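Local atomic coordinates of BamaA.19900.a (Balamuthia mandrillaris, PDB entry 6VZZ), a protein that probably phosphorylates glucose with ATP as phosphate donor, as a glucokinase of the actin-like ATPase clan, and binds glucose. Residues Y37-D42 with V92-A97; L50-A55 with L62-V67; G96-G101 with L386-G391. All blocks are in the same frame, centred on the assembly; numbering follows the deposited sequence.

Contact 1 of 3, residues Y37-D42 with V92-A97; sequences YYVGVD and VEASGA. With CA (calcium ion), chain C.
Y37 reaches from strand 37-43 to the segment 92-97, and its side chain meets E93, A94 and finally V92. CB starts to one side of the facing segment, and CG stands between the backbone N and the carbonyl carbon (chi1 71°). On one side of the ring, CD1 and CE1 run past the carbonyl of E93, with CE1 3.5 Å from E93 O. On the other, CE2 touches A94 CB at 3.7 Å. A94 CA lies above one face, nearer its border than its middle, in a CH-pi contact 4.0 Å from the ring centroid. At the tip, OH donates a 2.8 Å hydrogen bond to V92 O, which lies level with the ring, beyond its edge.

The backbone continues the join. S95 N gives a hydrogen bond to Y37 O (2.9 Å, N-H...O 167°), and V39 N gives one to G96 O, after which V39 and A97 pair as parallel neighbours with CB 3.8 Å from CB. E93 turns away from this interface; its two carboxylate oxygens chelate a calcium ion that also carries a water.

Strands 37-43 and 96-101 are parallel neighbours linked through the hairpin and helix 72-90, the 3-2-1-4-5 topology of the actin-like fold. Strand 47-54 borders 37-43 on its other edge, I86 and L90 of helix 72-90 pack on Y37, and A389 of helix 380-389 meets Y38 on the opposite face.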
ATOM      1  N   TYR A  37      15.130   5.830 -32.952  1.00 42.83           N
ATOM      2  CA  TYR A  37      13.848   6.256 -32.401  1.00 42.57           C
ATOM      3  C   TYR A  37      13.222   5.130 -31.592  1.00 43.59           C
ATOM      4  O   TYR A  37      13.614   3.962 -31.695  1.00 42.86           O
ATOM      5  CB  TYR A  37      12.872   6.706 -33.490  1.00 41.07           C
ATOM      6  CG  TYR A  37      12.323   5.612 -34.362  1.00 39.56           C
ATOM      7  CD1 TYR A  37      13.028   5.165 -35.473  1.00 41.29           C
ATOM      8  CD2 TYR A  37      11.078   5.043 -34.102  1.00 39.66           C
ATOM      9  CE1 TYR A  37      12.521   4.173 -36.293  1.00 40.56           C
ATOM     10  CE2 TYR A  37      10.558   4.038 -34.917  1.00 38.08           C
ATOM     11  CZ  TYR A  37      11.289   3.611 -36.012  1.00 41.36           C
ATOM     12  OH  TYR A  37      10.802   2.624 -36.839  1.00 41.71           O
ATOM     13  N   TYR A  38      12.233   5.496 -30.779  1.00 42.62           N
ATOM     14  CA  TYR A  38      11.671   4.576 -29.802  1.00 39.83           C
ATOM     15  C   TYR A  38      10.148   4.592 -29.856  1.00 40.59           C
ATOM     16  O   TYR A  38       9.530   5.603 -30.207  1.00 40.51           O
ATOM     17  CB  TYR A  38      12.182   4.921 -28.402  1.00 40.92           C
ATOM     18  CG  TYR A  38      13.688   4.863 -28.318  1.00 44.98           C
ATOM     19  CD1 TYR A  38      14.469   5.937 -28.732  1.00 46.13           C
ATOM     20  CD2 TYR A  38      14.335   3.721 -27.853  1.00 47.25           C
ATOM     21  CE1 TYR A  38      15.850   5.884 -28.680  1.00 49.46           C
ATOM     22  CE2 TYR A  38      15.720   3.659 -27.794  1.00 50.16           C
ATOM     23  CZ  TYR A  38      16.472   4.745 -28.210  1.00 50.26           C
ATOM     24  OH  TYR A  38      17.845   4.697 -28.151  1.00 51.32           O
ATOM     25  N   VAL A  39       9.549   3.450 -29.508  1.00 37.48           N
ATOM     26  CA  VAL A  39       8.105   3.244 -29.557  1.00 36.47           C
ATOM     27  C   VAL A  39       7.545   3.268 -28.144  1.00 37.51           C
ATOM     28  O   VAL A  39       8.093   2.629 -27.240  1.00 37.13           O
ATOM     29  CB  VAL A  39       7.745   1.912 -30.245  1.00 38.05           C
ATOM     30  CG1 VAL A  39       6.232   1.669 -30.183  1.00 34.60           C
ATOM     31  CG2 VAL A  39       8.234   1.904 -31.677  1.00 35.91           C
ATOM     32  N   GLY A  40       6.451   3.990 -27.955  1.00 39.20           N
ATOM     33  CA  GLY A  40       5.729   3.970 -26.693  1.00 34.91           C
ATOM     34  C   GLY A  40       4.263   3.684 -26.932  1.00 37.85           C
ATOM     35  O   GLY A  40       3.671   4.182 -27.891  1.00 40.84           O
ATOM     36  N   VAL A  41       3.677   2.871 -26.051  1.00 36.86           N
ATOM     37  CA  VAL A  41       2.291   2.444 -26.196  1.00 40.11           C
ATOM     38  C   VAL A  41       1.571   2.601 -24.865  1.00 39.64           C
ATOM     39  O   VAL A  41       2.095   2.206 -23.817  1.00 36.97           O
ATOM     40  CB  VAL A  41       2.174   0.988 -26.685  1.00 38.26           C
ATOM     41  CG1 VAL A  41       0.713   0.647 -26.988  1.00 31.46           C
ATOM     42  CG2 VAL A  41       3.027   0.783 -27.905  1.00 37.75           C
ATOM     43  N   ASP A  42       0.365   3.169 -24.918  1.00 40.35           N
ATOM     44  CA  ASP A  42      -0.539   3.300 -23.777  1.00 39.10           C
ATOM     45  C   ASP A  42      -1.740   2.404 -24.064  1.00 41.37           C
ATOM     46  O   ASP A  42      -2.631   2.775 -24.834  1.00 42.51           O
ATOM     47  CB  ASP A  42      -0.951   4.759 -23.586  1.00 40.62           C
ATOM     48  CG  ASP A  42      -2.029   4.939 -22.518  1.00 48.15           C
ATOM     49  OD1 ASP A  42      -2.272   4.006 -21.720  1.00 47.99           O
ATOM     50  OD2 ASP A  42      -2.637   6.034 -22.470  1.00 52.54           O
ATOM     51  N   VAL A  92      13.730   2.220 -41.321  1.00 41.80           N
ATOM     52  CA  VAL A  92      14.625   1.759 -40.264  1.00 42.20           C
ATOM     53  C   VAL A  92      13.819   1.302 -39.050  1.00 44.47           C
ATOM     54  O   VAL A  92      12.891   1.992 -38.608  1.00 41.54           O
ATOM     55  CB  VAL A  92      15.630   2.860 -39.886  1.00 41.94           C
ATOM     56  CG1 VAL A  92      16.502   2.421 -38.716  1.00 45.60           C
ATOM     57  CG2 VAL A  92      16.511   3.181 -41.075  1.00 41.40           C
ATOM     58  N   GLU A  93      14.179   0.129 -38.521  1.00 44.47           N
ATOM     59  CA  GLU A  93      13.559  -0.436 -37.327  1.00 43.00           C
ATOM     60  C   GLU A  93      13.657   0.500 -36.129  1.00 42.30           C
ATOM     61  O   GLU A  93      14.570   1.326 -36.022  1.00 41.19           O
ATOM     62  CB  GLU A  93      14.240  -1.751 -36.954  1.00 44.96           C
ATOM     63  CG  GLU A  93      13.611  -2.983 -37.525  1.00 46.02           C
ATOM     64  CD  GLU A  93      14.389  -4.222 -37.166  1.00 52.82           C
ATOM     65  OE1 GLU A  93      15.518  -4.090 -36.615  1.00 49.78           O
ATOM     66  OE2 GLU A  93      13.864  -5.328 -37.434  1.00 57.19           O
ATOM     67  N   ALA A  94      12.721   0.322 -35.199  1.00 41.95           N
ATOM     68  CA  ALA A  94      12.773   1.001 -33.912  1.00 40.53           C
ATOM     69  C   ALA A  94      13.878   0.409 -33.045  1.00 43.44           C
ATOM     70  O   ALA A  94      14.162  -0.794 -33.095  1.00 44.77           O
ATOM     71  CB  ALA A  94      11.426   0.885 -33.195  1.00 38.26           C
ATOM     72  N   SER A  95      14.501   1.266 -32.232  1.00 42.02           N
ATOM     73  CA  SER A  95      15.618   0.845 -31.398  1.00 39.60           C
ATOM     74  C   SER A  95      15.195   0.411 -30.003  1.00 43.17           C
ATOM     75  O   SER A  95      16.039  -0.066 -29.238  1.00 49.26           O
ATOM     76  CB  SER A  95      16.646   1.971 -31.291  1.00 42.26           C
ATOM     77  OG  SER A  95      17.157   2.304 -32.574  1.00 43.17           O
ATOM     78  N   GLY A  96      13.926   0.560 -29.657  1.00 38.38           N
ATOM     79  CA  GLY A  96      13.441   0.214 -28.340  1.00 41.73           C
ATOM     80  C   GLY A  96      11.956   0.478 -28.215  1.00 41.32           C
ATOM     81  O   GLY A  96      11.419   1.346 -28.913  1.00 41.52           O
ATOM     82  N   ALA A  97      11.273  -0.261 -27.342  1.00 37.30           N
ATOM     83  CA  ALA A  97       9.836  -0.100 -27.207  1.00 36.04           C
ATOM     84  C   ALA A  97       9.432  -0.384 -25.771  1.00 38.97           C
ATOM     85  O   ALA A  97      10.062  -1.186 -25.076  1.00 40.50           O
ATOM     86  CB  ALA A  97       9.071  -1.013 -28.168  1.00 35.65           C
TER
HETATM   87 CA    CA C 402      15.513  -6.479 -35.804  1.00 53.81          CA
HETATM   88  O   HOH W   1      13.685  -7.591 -36.789  1.00 49.71           O

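Contact 2 of 3, residues L50-A55 with L62-V67; sequences LALARA and LQVLKV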
ATOM      1  N   LEU A  50      -0.373   4.908 -29.596  1.00 42.61           N
ATOM      2  CA  LEU A  50       0.998   4.560 -29.928  1.00 39.99           C
ATOM      3  C   LEU A  50       1.718   5.827 -30.342  1.00 42.41           C
ATOM      4  O   LEU A  50       1.137   6.684 -31.017  1.00 45.13           O
ATOM      5  CB  LEU A  50       1.063   3.506 -31.047  1.00 40.67           C
ATOM      6  CG  LEU A  50       2.425   2.872 -31.346  1.00 39.57           C
ATOM      7  CD1 LEU A  50       2.270   1.428 -31.751  1.00 38.22           C
ATOM      8  CD2 LEU A  50       3.162   3.635 -32.423  1.00 38.84           C
ATOM      9  N   ALA A  51       2.979   5.948 -29.936  1.00 39.02           N
ATOM     10  CA  ALA A  51       3.750   7.144 -30.225  1.00 41.12           C
ATOM     11  C   ALA A  51       5.201   6.774 -30.481  1.00 40.47           C
ATOM     12  O   ALA A  51       5.685   5.723 -30.052  1.00 36.12           O
ATOM     13  CB  ALA A  51       3.663   8.165 -29.085  1.00 38.97           C
ATOM     14  N   LEU A  52       5.890   7.667 -31.185  1.00 40.66           N
ATOM     15  CA  LEU A  52       7.309   7.546 -31.461  1.00 40.70           C
ATOM     16  C   LEU A  52       8.035   8.780 -30.947  1.00 42.47           C
ATOM     17  O   LEU A  52       7.474   9.881 -30.905  1.00 43.27           O
ATOM     18  CB  LEU A  52       7.581   7.394 -32.954  1.00 37.66           C
ATOM     19  CG  LEU A  52       6.719   6.413 -33.736  1.00 38.92           C
ATOM     20  CD1 LEU A  52       7.064   6.517 -35.213  1.00 38.34           C
ATOM     21  CD2 LEU A  52       6.891   4.984 -33.227  1.00 36.39           C
ATOM     22  N   ALA A  53       9.289   8.585 -30.554  1.00 40.98           N
ATOM     23  CA  ALA A  53      10.157   9.699 -30.205  1.00 47.90           C
ATOM     24  C   ALA A  53      11.586   9.335 -30.584  1.00 48.48           C
ATOM     25  O   ALA A  53      12.015   8.194 -30.388  1.00 46.69           O
ATOM     26  CB  ALA A  53      10.067  10.052 -28.716  1.00 44.48           C
ATOM     27  N   ARG A  54      12.305  10.298 -31.151  1.00 48.88           N
ATOM     28  CA  ARG A  54      13.696  10.065 -31.493  1.00 52.63           C
ATOM     29  C   ARG A  54      14.560  10.154 -30.241  1.00 57.16           C
ATOM     30  O   ARG A  54      14.115  10.582 -29.175  1.00 60.03           O
ATOM     31  CB  ARG A  54      14.171  11.068 -32.547  1.00 55.56           C
ATOM     32  CG  ARG A  54      13.454  10.965 -33.882  1.00 51.36           C
ATOM     33  CD  ARG A  54      13.781  12.150 -34.763  1.00 51.73           C
ATOM     34  NE  ARG A  54      13.315  13.392 -34.163  1.00 57.00           N
ATOM     35  CZ  ARG A  54      13.601  14.605 -34.625  1.00 58.94           C
ATOM     36  NH1 ARG A  54      14.361  14.741 -35.703  1.00 53.80           N
ATOM     37  NH2 ARG A  54      13.131  15.682 -33.998  1.00 60.59           N
ATOM     38  N   ALA A  55      15.821   9.750 -30.387  1.00 59.34           N
ATOM     39  CA  ALA A  55      16.753   9.781 -29.263  1.00 61.17           C
ATOM     40  C   ALA A  55      16.867  11.174 -28.654  1.00 65.17           C
ATOM     41  O   ALA A  55      17.003  11.313 -27.434  1.00 70.93           O
ATOM     42  CB  ALA A  55      18.126   9.287 -29.718  1.00 55.30           C
ATOM     43  N   LEU A  62       5.618  12.008 -31.052  1.00 46.53           N
ATOM     44  CA  LEU A  62       4.704  12.016 -32.186  1.00 46.04           C
ATOM     45  C   LEU A  62       3.683  10.899 -31.996  1.00 48.07           C
ATOM     46  O   LEU A  62       4.038   9.714 -32.043  1.00 46.98           O
ATOM     47  CB  LEU A  62       5.485  11.832 -33.485  1.00 45.52           C
ATOM     48  CG  LEU A  62       4.644  11.683 -34.748  1.00 49.25           C
ATOM     49  CD1 LEU A  62       4.025  13.025 -35.114  1.00 43.36           C
ATOM     50  CD2 LEU A  62       5.476  11.111 -35.885  1.00 45.30           C
ATOM     51  N   GLN A  63       2.420  11.258 -31.780  1.00 49.35           N
ATOM     52  CA  GLN A  63       1.380  10.241 -31.702  1.00 48.55           C
ATOM     53  C   GLN A  63       1.004   9.830 -33.116  1.00 46.64           C
ATOM     54  O   GLN A  63       0.589  10.671 -33.914  1.00 49.67           O
ATOM     55  CB  GLN A  63       0.152  10.743 -30.946  1.00 49.11           C
ATOM     56  CG  GLN A  63      -0.982   9.689 -30.911  1.00 54.05           C
ATOM     57  CD  GLN A  63      -1.981   9.909 -29.787  1.00 58.41           C
ATOM     58  OE1 GLN A  63      -1.632   9.807 -28.612  1.00 55.54           O
ATOM     59  NE2 GLN A  63      -3.235  10.215 -30.144  1.00 59.55           N
ATOM     60  N   VAL A  64       1.145   8.545 -33.434  1.00 47.01           N
ATOM     61  CA  VAL A  64       0.881   8.118 -34.804  1.00 50.02           C
ATOM     62  C   VAL A  64      -0.489   7.459 -34.917  1.00 53.78           C
ATOM     63  O   VAL A  64      -1.141   7.576 -35.960  1.00 60.81           O
ATOM     64  CB  VAL A  64       1.980   7.186 -35.348  1.00 44.42           C
ATOM     65  CG1 VAL A  64       3.354   7.664 -34.915  1.00 46.08           C
ATOM     66  CG2 VAL A  64       1.744   5.765 -34.936  1.00 45.40           C
ATOM     67  N   LEU A  65      -0.954   6.774 -33.873  1.00 49.35           N
ATOM     68  CA  LEU A  65      -2.262   6.152 -34.008  1.00 51.58           C
ATOM     69  C   LEU A  65      -2.892   5.878 -32.652  1.00 49.01           C
ATOM     70  O   LEU A  65      -2.206   5.564 -31.679  1.00 51.00           O
ATOM     71  CB  LEU A  65      -2.181   4.854 -34.818  1.00 56.21           C
ATOM     72  CG  LEU A  65      -3.408   4.650 -35.728  1.00 58.74           C
ATOM     73  CD1 LEU A  65      -3.935   5.986 -36.266  1.00 54.23           C
ATOM     74  CD2 LEU A  65      -3.081   3.714 -36.882  1.00 57.75           C
ATOM     75  N   LYS A  66      -4.213   6.004 -32.615  1.00 49.70           N
ATOM     76  CA  LYS A  66      -5.031   5.581 -31.491  1.00 50.50           C
ATOM     77  C   LYS A  66      -6.201   4.765 -32.024  1.00 52.98           C
ATOM     78  O   LYS A  66      -6.637   4.945 -33.165  1.00 54.67           O
ATOM     79  CB  LYS A  66      -5.548   6.775 -30.665  1.00 55.03           C
ATOM     80  CG  LYS A  66      -6.567   7.665 -31.366  1.00 58.85           C
ATOM     81  CD  LYS A  66      -7.246   8.614 -30.369  1.00 61.93           C
ATOM     82  CE  LYS A  66      -8.346   9.438 -31.030  1.00 69.81           C
ATOM     83  NZ  LYS A  66      -9.362   9.948 -30.042  1.00 74.63           N
ATOM     84  N   VAL A  67      -6.705   3.858 -31.194  1.00 52.40           N
ATOM     85  CA  VAL A  67      -7.715   2.904 -31.631  1.00 50.56           C
ATOM     86  C   VAL A  67      -8.561   2.518 -30.424  1.00 47.76           C
ATOM     87  O   VAL A  67      -8.090   2.545 -29.284  1.00 46.53           O
ATOM     88  CB  VAL A  67      -7.045   1.676 -32.307  1.00 51.40           C
ATOM     89  CG1 VAL A  67      -6.203   0.898 -31.310  1.00 48.69           C
ATOM     90  CG2 VAL A  67      -8.077   0.765 -32.967  1.00 52.77           C
TER
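The peptide groups of L52 and L62 are the flat groups that meet first, bonding N-H to C=O in both directions as an antiparallel hydrogen-bonded pair: L62 N binds L52 O at 2.8 Å, and L52 N returns a bond to L62 O. Beside the L62 carbonyl, on the face of the sheet that bears A51 and Q63, A51 CB comes to 3.4 Å from L62 O. Q63 CG similarly approaches L50 O, at 3.7 Å.

One step on, the pairing changes. A51 and Q63 are a non-hydrogen-bonded pair, but L50 is then matched by two residues, V64 and L65, which makes a classic beta bulge. L50 N binds L65 O at 2.9 Å, while L50 O accepts V64 N at 3.1 Å, the donor tilted 23° from the carbonyl plane.

At the bulge V64 touches both L50 and L52. Its CG1, anti to the carbonyl carbon (chi1 -40°), meets L52 CG at 3.8 Å, the two side chains crossing at about a right angle. Its CG2 meets L50 CD2 at 3.6 Å, where the side chains cross obliquely. One valine thus uses both methyls to bridge alternate residues of the partner strand.

This beta hairpin forms one margin of the five-stranded sheet, with 62-68 outermost and 47-54 next to strand 37-43. V82 of helix 72-90 covers V64 and L65; W25 of helix 16-25 packs on L52, T21 and L22 of that helix touch L62, and F61 lies against A51.

Contact 3 of 3, residues G96-G101 with L386-G391; sequences GACLAG and LYVARG
C98 overlaps residues V388 and A389 of helix 380-389 with both side-chain atoms, CB against A389 and SG against V388. SG is anti to the backbone N (chi1 173°), and it comes to 3.9 Å from V388 CB and 4.0 Å from V388 CG1. Lower on the same side chain, C98 CB lies 3.9 Å from A389 CB, so that the cysteine spans two successive residues of the facing segment.

A389 is the counterpart. Its methyl is directed at the strand and settles against the peptide link between A97 and C98, with CB 3.7 Å from A97 C and equally far from C98 N. The A389 carbonyl continues the line toward G96, its O 3.8 Å from G96 CA. The approach is close, the CA atoms of A97 and A389 being 4.7 Å apart, and G96 and A389 bring little bulk to it.

No hydrogen bond crosses between the segments; the contact is buried and made by van der Waals touching. The backbone polar groups of the strand are instead bonded to neighbouring chain, C98 to V39 and V41, A97 to K140 and H142. The A97 methyl points away from the helix and touches F136. I144 of strand 141-145 adds to the cover around C98, and the chain ends at G391.

The strand order 3-2-1-4-5, with 47-54 antiparallel to its neighbours, is that of the ribonuclease H-like fold of the actin-like ATPase clan; the C-terminal helix packs on one face of it, at strand 96-101. Here that helix returns to the N-terminal sheet, against a strand that runs directly into A102 and G103 of the glucose pocket.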
ATOM      1  N   GLY A  96      13.926   0.560 -29.657  1.00 38.38           N
ATOM      2  CA  GLY A  96      13.441   0.214 -28.340  1.00 41.73           C
ATOM      3  C   GLY A  96      11.956   0.478 -28.215  1.00 41.32           C
ATOM      4  O   GLY A  96      11.419   1.346 -28.913  1.00 41.52           O
ATOM      5  N   ALA A  97      11.273  -0.261 -27.342  1.00 37.30           N
ATOM      6  CA  ALA A  97       9.836  -0.100 -27.207  1.00 36.04           C
ATOM      7  C   ALA A  97       9.432  -0.384 -25.771  1.00 38.97           C
ATOM      8  O   ALA A  97      10.062  -1.186 -25.076  1.00 40.50           O
ATOM      9  CB  ALA A  97       9.071  -1.013 -28.168  1.00 35.65           C
ATOM     10  N   CYS A  98       8.385   0.303 -25.327  1.00 38.57           N
ATOM     11  CA  CYS A  98       7.781   0.039 -24.030  1.00 38.59           C
ATOM     12  C   CYS A  98       6.273   0.182 -24.154  1.00 38.40           C
ATOM     13  O   CYS A  98       5.787   1.178 -24.698  1.00 38.93           O
ATOM     14  CB  CYS A  98       8.304   0.986 -22.957  1.00 35.71           C
ATOM     15  SG  CYS A  98       7.422   0.804 -21.393  1.00 37.45           S
ATOM     16  N   LEU A  99       5.544  -0.816 -23.659  1.00 37.34           N
ATOM     17  CA  LEU A  99       4.085  -0.810 -23.650  1.00 36.12           C
ATOM     18  C   LEU A  99       3.603  -0.681 -22.213  1.00 37.69           C
ATOM     19  O   LEU A  99       3.873  -1.559 -21.384  1.00 38.64           O
ATOM     20  CB  LEU A  99       3.528  -2.078 -24.287  1.00 37.48           C
ATOM     21  CG  LEU A  99       4.002  -2.349 -25.712  1.00 37.61           C
ATOM     22  CD1 LEU A  99       5.098  -3.378 -25.697  1.00 37.44           C
ATOM     23  CD2 LEU A  99       2.845  -2.797 -26.584  1.00 38.05           C
ATOM     24  N   ALA A 100       2.909   0.416 -21.917  1.00 37.04           N
ATOM     25  CA  ALA A 100       2.313   0.642 -20.605  1.00 36.02           C
ATOM     26  C   ALA A 100       0.847   0.244 -20.696  1.00 37.47           C
ATOM     27  O   ALA A 100       0.049   0.932 -21.345  1.00 40.01           O
ATOM     28  CB  ALA A 100       2.472   2.097 -20.165  1.00 34.40           C
ATOM     29  N   GLY A 101       0.497  -0.874 -20.058  1.00 37.14           N
ATOM     30  CA  GLY A 101      -0.835  -1.428 -20.193  1.00 35.65           C
ATOM     31  C   GLY A 101      -1.631  -1.459 -18.907  1.00 35.76           C
ATOM     32  O   GLY A 101      -1.065  -1.499 -17.813  1.00 36.52           O
ATOM     33  N   LEU A 386       8.021   6.049 -23.031  1.00 40.18           N
ATOM     34  CA  LEU A 386       9.147   6.446 -23.869  1.00 42.14           C
ATOM     35  C   LEU A 386      10.412   6.654 -23.048  1.00 44.05           C
ATOM     36  O   LEU A 386      11.518   6.464 -23.558  1.00 46.07           O
ATOM     37  CB  LEU A 386       8.800   7.702 -24.664  1.00 40.44           C
ATOM     38  CG  LEU A 386       7.896   7.463 -25.870  1.00 41.00           C
ATOM     39  CD1 LEU A 386       7.392   8.771 -26.445  1.00 43.00           C
ATOM     40  CD2 LEU A 386       8.632   6.674 -26.941  1.00 42.69           C
ATOM     41  N   TYR A 387      10.275   7.024 -21.777  1.00 43.23           N
ATOM     42  CA  TYR A 387      11.441   7.077 -20.907  1.00 45.01           C
ATOM     43  C   TYR A 387      12.028   5.682 -20.693  1.00 48.33           C
ATOM     44  O   TYR A 387      13.245   5.487 -20.805  1.00 53.09           O
ATOM     45  CB  TYR A 387      11.057   7.732 -19.584  1.00 46.77           C
ATOM     46  CG  TYR A 387      12.105   7.623 -18.510  1.00 52.62           C
ATOM     47  CD1 TYR A 387      13.223   8.449 -18.517  1.00 56.59           C
ATOM     48  CD2 TYR A 387      11.972   6.701 -17.476  1.00 51.17           C
ATOM     49  CE1 TYR A 387      14.188   8.350 -17.529  1.00 61.96           C
ATOM     50  CE2 TYR A 387      12.927   6.594 -16.484  1.00 56.26           C
ATOM     51  CZ  TYR A 387      14.032   7.420 -16.516  1.00 65.37           C
ATOM     52  OH  TYR A 387      14.982   7.310 -15.532  1.00 73.95           O
ATOM     53  N   VAL A 388      11.175   4.692 -20.418  1.00 45.38           N
ATOM     54  CA  VAL A 388      11.644   3.323 -20.226  1.00 47.40           C
ATOM     55  C   VAL A 388      12.221   2.744 -21.517  1.00 52.04           C
ATOM     56  O   VAL A 388      13.244   2.048 -21.497  1.00 57.03           O
ATOM     57  CB  VAL A 388      10.501   2.444 -19.695  1.00 44.24           C
ATOM     58  CG1 VAL A 388      10.971   1.000 -19.605  1.00 43.78           C
ATOM     59  CG2 VAL A 388      10.000   2.968 -18.349  1.00 40.34           C
ATOM     60  N   ALA A 389      11.572   3.004 -22.656  1.00 47.64           N
ATOM     61  CA  ALA A 389      12.006   2.391 -23.906  1.00 45.95           C
ATOM     62  C   ALA A 389      13.437   2.754 -24.262  1.00 56.78           C
ATOM     63  O   ALA A 389      14.079   2.025 -25.029  1.00 56.43           O
ATOM     64  CB  ALA A 389      11.077   2.801 -25.046  1.00 44.08           C
ATOM     65  N   ARG A 390      13.951   3.862 -23.730  1.00 60.84           N
ATOM     66  CA  ARG A 390      15.309   4.290 -24.033  1.00 64.55           C
ATOM     67  C   ARG A 390      16.366   3.491 -23.282  1.00 76.26           C
ATOM     68  O   ARG A 390      17.540   3.543 -23.664  1.00 83.04           O
ATOM     69  CB  ARG A 390      15.462   5.784 -23.740  1.00 58.67           C
ATOM     70  CG  ARG A 390      14.672   6.662 -24.700  1.00 56.16           C
ATOM     71  CD  ARG A 390      14.921   8.123 -24.417  1.00 66.24           C
ATOM     72  NE  ARG A 390      14.523   8.989 -25.521  1.00 67.04           N
ATOM     73  CZ  ARG A 390      13.371   9.656 -25.584  1.00 69.16           C
ATOM     74  NH1 ARG A 390      13.123  10.425 -26.633  1.00 69.07           N
ATOM     75  NH2 ARG A 390      12.472   9.570 -24.604  1.00 63.91           N
ATOM     76  N   GLY A 391      15.983   2.743 -22.250  1.00 87.31           N
ATOM     77  CA  GLY A 391      16.915   1.903 -21.522  1.00 92.53           C
ATOM     78  C   GLY A 391      17.529   2.596 -20.323  1.00109.07           C
ATOM     79  O   GLY A 391      18.309   1.994 -19.582  1.00110.32           O
ATOM     80  OXT GLY A 391      17.267   3.774 -20.067  1.00105.99           O
TER

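How the contacts relate
From the N terminus, strand 37-43 comes first and the hairpin of contact 2 follows, closing a short loop between 50-55 and 62-67. Helix 72-90 then carries the chain to 92-97, where contact 1 closes a larger loop with contact 2 nested inside it. Contact 3 opens on the same strand, sharing G96 and A97 with contact 1, and closes some 285 residues later at the C terminus. Contacts 1 and 2 are joined as neighbours in one sheet through G40 and A51. R390, near the C terminus, probably hydrogen-bonds to the R54 carbonyl, so contact 3 also reaches the hairpin strand of contact 2.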